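Local coordinates for coat protein (PDB 4Y6X) that probably self-assembles into the icosahedral capsid of tobacco streak virus and binds the viral RNA, acting in its packaging and translation initiation, at residues A[26-31]-A[147-152]; A[77-82]-A[124-129]. All coordinates share one frame; numbering follows the deposited sequence.

Overall arrangement
The two contacts show how a jelly roll builds its two sheets from strands far apart in the chain. Interaction 1 joins strands 25-30 and 140-150 in one four-stranded sheet, and interaction 2 joins strands 77-82 and 125-130 in the other; no strand is shared, and the centres lie 22 Å apart on opposite sides of the chain's centre. Both are antiparallel and partly buried, with one face lining the barrel interior. Interaction 1 turns valines and isoleucines inward, keeps a tryptophan on the face met by the second subunit, and has an exposed lysine at its margin. Interaction 2, untouched by that subunit, sends aromatic rings and a methionine inward.

Interaction 1: A[26-31]-A[147-152]; sequences VWVTRK and IAISKP
Strand 26-30 lies antiparallel beside strand 147-150, their N-to-C directions 130° apart, well short of exactly antiparallel. Two hydrogen-bonded pairs, Val26 with Ile149 and Val28 with Ile147, each exchange both N-H...O bonds; the straightest runs from Val28 N to Ile147 O at 2.9 Å. Their four aliphatic side chains share one face of the sheet. Ile149 holds CG1 in the crowded position between backbone N and carbonyl carbon (chi1 61°), placing CG1 3.9 Å from Val26 CG2, while its extended tip brings CD1 to 3.8 Å from Val28 CG1, the two side chains crossing nearly at right angles. Val26 divides its branches: CG2 meets Pro152 CD tip to tip at 3.6 Å, and CG1, beside the backbone N, touches Lys151 CE at 3.5 Å, tighter than usual for two carbons. The lysine bends at chi3 (-85°) as it crosses the valine, and its NZ is bonded to the carbonyl oxygen of Asn23.

On the other face Trp27 and Ala148 form a non-hydrogen-bonded pair. With CG anti to the carbonyl carbon, the Trp27 indole lies so that Ala148 CB sits over the six-membered ring, 4.1 Å from its centroid, in a CH-pi contact offset toward the CZ3 rim. Trp27 NE1 is satisfied by Leu19 O, and the ring also packs on Pro157 of the second subunit, in keeping with a domain-swapped dimer. Ile147 and Ile149 instead pack on Phe64 of the neighbouring strand. A first strand hydrogen-bonded to the last, with one face lining the interior, is characteristic of the BIDG sheet in a viral jelly-roll barrel.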
loop_
_atom_site.group_PDB
_atom_site.type_symbol
_atom_site.label_atom_id
_atom_site.label_comp_id
_atom_site.label_asym_id
_atom_site.label_seq_id
_atom_site.Cartn_x
_atom_site.Cartn_y
_atom_site.Cartn_z
ATOM N N VAL A 26 9.368 -1.462 -14.933
ATOM C CA VAL A 26 9.837 -1.091 -13.614
ATOM C C VAL A 26 9.408 -2.146 -12.582
ATOM O O VAL A 26 8.486 -2.932 -12.808
ATOM C CB VAL A 26 9.294 0.272 -13.131
ATOM C CG1 VAL A 26 9.880 1.384 -13.974
ATOM C CG2 VAL A 26 7.767 0.309 -13.157
ATOM N N TRP A 27 10.086 -2.103 -11.449
ATOM C CA TRP A 27 9.751 -2.859 -10.260
ATOM C C TRP A 27 8.805 -2.067 -9.428
ATOM O O TRP A 27 9.014 -0.869 -9.241
ATOM C CB TRP A 27 10.989 -3.155 -9.423
ATOM C CG TRP A 27 11.916 -4.198 -10.006
ATOM C CD1 TRP A 27 13.163 -4.000 -10.517
ATOM C CD2 TRP A 27 11.639 -5.585 -10.143
ATOM N NE1 TRP A 27 13.696 -5.207 -10.919
ATOM C CE2 TRP A 27 12.765 -6.184 -10.738
ATOM C CE3 TRP A 27 10.567 -6.400 -9.750
ATOM C CZ2 TRP A 27 12.836 -7.519 -10.983
ATOM C CZ3 TRP A 27 10.618 -7.714 -10.031
ATOM C CH2 TRP A 27 11.749 -8.286 -10.610
ATOM N N VAL A 28 7.770 -2.727 -8.936
ATOM C CA VAL A 28 6.974 -2.205 -7.869
ATOM C C VAL A 28 6.886 -3.261 -6.795
ATOM O O VAL A 28 7.160 -4.467 -7.048
ATOM C CB VAL A 28 5.554 -1.809 -8.350
ATOM C CG1 VAL A 28 5.637 -0.659 -9.387
ATOM C CG2 VAL A 28 4.799 -2.987 -8.903
ATOM N N THR A 29 6.545 -2.856 -5.568
ATOM C CA THR A 29 6.554 -3.779 -4.453
ATOM C C THR A 29 5.476 -3.401 -3.502
ATOM O O THR A 29 5.074 -2.236 -3.472
ATOM C CB THR A 29 7.905 -3.781 -3.678
ATOM O OG1 THR A 29 7.907 -4.789 -2.642
ATOM C CG2 THR A 29 8.193 -2.417 -2.969
ATOM N N ARG A 30 5.083 -4.353 -2.674
ATOM C CA ARG A 30 4.416 -4.034 -1.428
ATOM C C ARG A 30 4.630 -5.049 -0.357
ATOM O O ARG A 30 5.027 -6.188 -0.618
ATOM C CB ARG A 30 2.942 -3.792 -1.633
ATOM C CG ARG A 30 2.113 -5.021 -1.849
ATOM C CD ARG A 30 0.696 -4.648 -1.515
ATOM N NE ARG A 30 -0.158 -5.811 -1.558
ATOM C CZ ARG A 30 -0.332 -6.687 -0.560
ATOM N NH1 ARG A 30 0.307 -6.582 0.584
ATOM N NH2 ARG A 30 -1.148 -7.698 -0.730
ATOM N N LYS A 31 4.420 -4.594 0.876
ATOM C CA LYS A 31 4.651 -5.384 2.080
ATOM C C LYS A 31 3.693 -6.509 2.144
ATOM O O LYS A 31 2.519 -6.350 1.794
ATOM C CB LYS A 31 4.395 -4.504 3.343
ATOM N N ILE A 147 7.084 -7.060 -8.250
ATOM C CA ILE A 147 6.459 -7.293 -9.504
ATOM C C ILE A 147 7.082 -6.377 -10.541
ATOM O O ILE A 147 7.205 -5.171 -10.310
ATOM C CB ILE A 147 4.976 -7.027 -9.390
ATOM C CG1 ILE A 147 4.443 -7.771 -8.202
ATOM C CG2 ILE A 147 4.242 -7.495 -10.616
ATOM C CD1 ILE A 147 3.044 -7.370 -7.828
ATOM N N ALA A 148 7.479 -6.944 -11.663
ATOM C CA ALA A 148 7.952 -6.161 -12.782
ATOM C C ALA A 148 6.747 -5.927 -13.701
ATOM O O ALA A 148 6.101 -6.877 -14.114
ATOM C CB ALA A 148 9.025 -6.876 -13.522
ATOM N N ILE A 149 6.468 -4.638 -13.964
ATOM C CA ILE A 149 5.362 -4.208 -14.754
ATOM C C ILE A 149 5.814 -3.273 -15.869
ATOM O O ILE A 149 6.916 -2.715 -15.832
ATOM C CB ILE A 149 4.323 -3.508 -13.922
ATOM C CG1 ILE A 149 4.905 -2.284 -13.277
ATOM C CG2 ILE A 149 3.757 -4.469 -12.882
ATOM C CD1 ILE A 149 3.861 -1.364 -12.679
ATOM N N SER A 150 4.944 -3.068 -16.823
ATOM C CA SER A 150 5.146 -2.013 -17.836
ATOM C C SER A 150 5.275 -0.672 -17.151
ATOM O O SER A 150 4.542 -0.372 -16.189
ATOM C CB SER A 150 3.987 -1.986 -18.885
ATOM O OG SER A 150 2.703 -2.169 -18.312
ATOM N N LYS A 151 6.253 0.092 -17.606
ATOM C CA LYS A 151 6.619 1.359 -16.983
ATOM C C LYS A 151 5.481 2.372 -17.127
ATOM O O LYS A 151 4.990 2.596 -18.218
ATOM C CB LYS A 151 7.853 1.914 -17.633
ATOM C CG LYS A 151 8.321 3.242 -17.110
ATOM C CD LYS A 151 9.695 3.530 -17.776
ATOM C CE LYS A 151 10.812 2.866 -17.001
ATOM N NZ LYS A 151 12.157 3.314 -17.449
ATOM N N PRO A 152 5.001 2.922 -16.000
ATOM C CA PRO A 152 3.902 3.863 -16.049
ATOM C C PRO A 152 4.384 5.266 -16.410
ATOM O O PRO A 152 5.544 5.568 -16.283
ATOM C CB PRO A 152 3.352 3.809 -14.595
ATOM C CG PRO A 152 4.536 3.512 -13.748
ATOM C CD PRO A 152 5.440 2.641 -14.604
#

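Interaction 2: A[77-82]-A[124-129]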
loop_
_atom_site.group_PDB
_atom_site.type_symbol
_atom_site.label_atom_id
_atom_site.label_comp_id
_atom_site.label_asym_id
_atom_site.label_seq_id
_atom_site.Cartn_x
_atom_site.Cartn_y
_atom_site.Cartn_z
ATOM N N GLY A 77 8.336 -28.266 3.107
ATOM C CA GLY A 77 7.092 -28.360 2.378
ATOM C C GLY A 77 7.303 -28.114 0.917
ATOM O O GLY A 77 8.427 -28.165 0.432
ATOM N N THR A 78 6.214 -27.823 0.215
ATOM C CA THR A 78 6.301 -27.492 -1.168
ATOM C C THR A 78 5.409 -26.281 -1.489
ATOM O O THR A 78 4.506 -25.936 -0.741
ATOM C CB THR A 78 5.893 -28.695 -2.047
ATOM O OG1 THR A 78 4.567 -29.055 -1.728
ATOM C CG2 THR A 78 6.799 -29.961 -1.810
ATOM N N PHE A 79 5.694 -25.637 -2.603
ATOM C CA PHE A 79 4.901 -24.547 -3.042
ATOM C C PHE A 79 4.908 -24.362 -4.530
ATOM O O PHE A 79 5.818 -24.785 -5.234
ATOM C CB PHE A 79 5.355 -23.268 -2.348
ATOM C CG PHE A 79 6.566 -22.646 -2.959
ATOM C CD1 PHE A 79 7.838 -23.263 -2.874
ATOM C CD2 PHE A 79 6.449 -21.430 -3.590
ATOM C CE1 PHE A 79 8.980 -22.653 -3.418
ATOM C CE2 PHE A 79 7.563 -20.831 -4.148
ATOM C CZ PHE A 79 8.828 -21.437 -4.086
ATOM N N GLY A 80 3.935 -23.617 -5.003
ATOM C CA GLY A 80 3.956 -23.178 -6.406
ATOM C C GLY A 80 2.727 -22.409 -6.796
ATOM O O GLY A 80 1.873 -22.140 -5.977
ATOM N N MET A 81 2.705 -21.977 -8.044
ATOM C CA MET A 81 1.616 -21.169 -8.586
ATOM C C MET A 81 0.553 -22.047 -9.200
ATOM O O MET A 81 0.881 -22.978 -9.897
ATOM C CB MET A 81 2.165 -20.194 -9.624
ATOM C CG MET A 81 1.143 -19.176 -10.165
ATOM S SD MET A 81 1.982 -17.888 -11.187
ATOM C CE MET A 81 2.011 -16.581 -9.945
ATOM N N VAL A 82 -0.709 -21.755 -8.931
ATOM C CA VAL A 82 -1.838 -22.459 -9.543
ATOM C C VAL A 82 -2.750 -21.495 -10.287
ATOM O O VAL A 82 -2.756 -20.298 -9.966
ATOM C CB VAL A 82 -2.683 -23.206 -8.520
ATOM C CG1 VAL A 82 -1.791 -24.126 -7.735
ATOM C CG2 VAL A 82 -3.400 -22.256 -7.583
ATOM N N ARG A 124 -5.038 -16.659 -10.650
ATOM C CA ARG A 124 -3.821 -17.289 -10.161
ATOM C C ARG A 124 -3.595 -17.089 -8.664
ATOM O O ARG A 124 -3.981 -16.083 -8.082
ATOM C CB ARG A 124 -2.620 -16.779 -10.942
ATOM C CG ARG A 124 -2.706 -17.110 -12.437
ATOM C CD ARG A 124 -1.341 -17.439 -12.962
ATOM N NE ARG A 124 -1.291 -17.527 -14.421
ATOM C CZ ARG A 124 -0.174 -17.376 -15.129
ATOM N NH1 ARG A 124 0.987 -17.132 -14.517
ATOM N NH2 ARG A 124 -0.214 -17.456 -16.456
ATOM N N ALA A 125 -2.923 -18.038 -8.062
ATOM C CA ALA A 125 -2.537 -17.953 -6.677
ATOM C C ALA A 125 -1.238 -18.650 -6.450
ATOM O O ALA A 125 -0.836 -19.526 -7.234
ATOM C CB ALA A 125 -3.609 -18.548 -5.791
ATOM N N ILE A 126 -0.577 -18.278 -5.362
ATOM C CA ILE A 126 0.549 -19.056 -4.890
ATOM C C ILE A 126 0.063 -19.870 -3.717
ATOM O O ILE A 126 -0.647 -19.360 -2.868
ATOM C CB ILE A 126 1.726 -18.156 -4.562
ATOM C CG1 ILE A 126 2.248 -17.558 -5.867
ATOM C CG2 ILE A 126 2.860 -18.983 -3.962
ATOM C CD1 ILE A 126 2.741 -16.189 -5.654
ATOM N N VAL A 127 0.426 -21.140 -3.702
ATOM C CA VAL A 127 -0.047 -22.068 -2.715
ATOM C C VAL A 127 1.125 -22.754 -2.033
ATOM O O VAL A 127 2.034 -23.210 -2.697
ATOM C CB VAL A 127 -0.938 -23.153 -3.382
ATOM C CG1 VAL A 127 -1.412 -24.193 -2.367
ATOM C CG2 VAL A 127 -2.130 -22.536 -4.072
ATOM N N TRP A 128 1.084 -22.835 -0.703
ATOM C CA TRP A 128 2.062 -23.549 0.092
ATOM C C TRP A 128 1.433 -24.785 0.759
ATOM O O TRP A 128 0.322 -24.686 1.265
ATOM C CB TRP A 128 2.578 -22.706 1.246
ATOM C CG TRP A 128 3.479 -21.633 0.880
ATOM C CD1 TRP A 128 4.812 -21.645 1.004
ATOM C CD2 TRP A 128 3.121 -20.360 0.319
ATOM N NE1 TRP A 128 5.347 -20.455 0.534
ATOM C CE2 TRP A 128 4.317 -19.650 0.121
ATOM C CE3 TRP A 128 1.904 -19.747 -0.021
ATOM C CZ2 TRP A 128 4.342 -18.354 -0.403
ATOM C CZ3 TRP A 128 1.926 -18.453 -0.527
ATOM C CH2 TRP A 128 3.135 -17.765 -0.692
ATOM N N CYS A 129 2.162 -25.896 0.759
ATOM C CA CYS A 129 1.783 -27.124 1.516
ATOM C C CYS A 129 2.896 -27.476 2.502
ATOM O O CYS A 129 3.992 -27.885 2.105
ATOM C CB CYS A 129 1.620 -28.317 0.565
ATOM S SG CYS A 129 0.585 -27.928 -0.858
#
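Strands 77-82 and 125-129 run antiparallel at 154°, their axes 4.6 Å apart at closest, joined by six backbone hydrogen bonds in three reciprocal pairs: Thr78 with Cys129, Gly80 with Val127 and Val82 with Ala125. The bond from Cys129 N to Thr78 O is essentially straight at 2.8 Å. Between these rungs, the non-hydrogen-bonded pairs Phe79-Trp128 and Met81-Ile126 put their side chains on the face opposite that of Thr78, Val82, Ala125, Val127 and Cys129. Phe79 keeps CG in the crowded position (chi1 80°); CB makes the CH-pi contact, 4.0 Å from the centroid of the Trp128 five-membered ring, and CD2 overlies the same indole face near its rim. The phenyl plane is nearly parallel to the indole, within 15°, but slid so far that the rings barely overlap. Phe71, from strand 63-73, meets both rings edge-to-face. This face lines the interior of the jelly roll, and the strand pair corresponds to E and H of its CHEF sheet, packed against the opposing BIDG sheet. Ile126 CG2 lies loosely at the edge of the Phe79 ring, 4.4 Å from its CD2. Met81 is extended as far as SD, with CG anti to the backbone N, and bends only at its terminal methyl; SD accepts a weak hydrogen bond from Arg124 NH1 at 3.6 Å. On the reverse face Val82 CG2 meets Val127 CG2 at 3.7 Å, the two valines crossing at about a right angle.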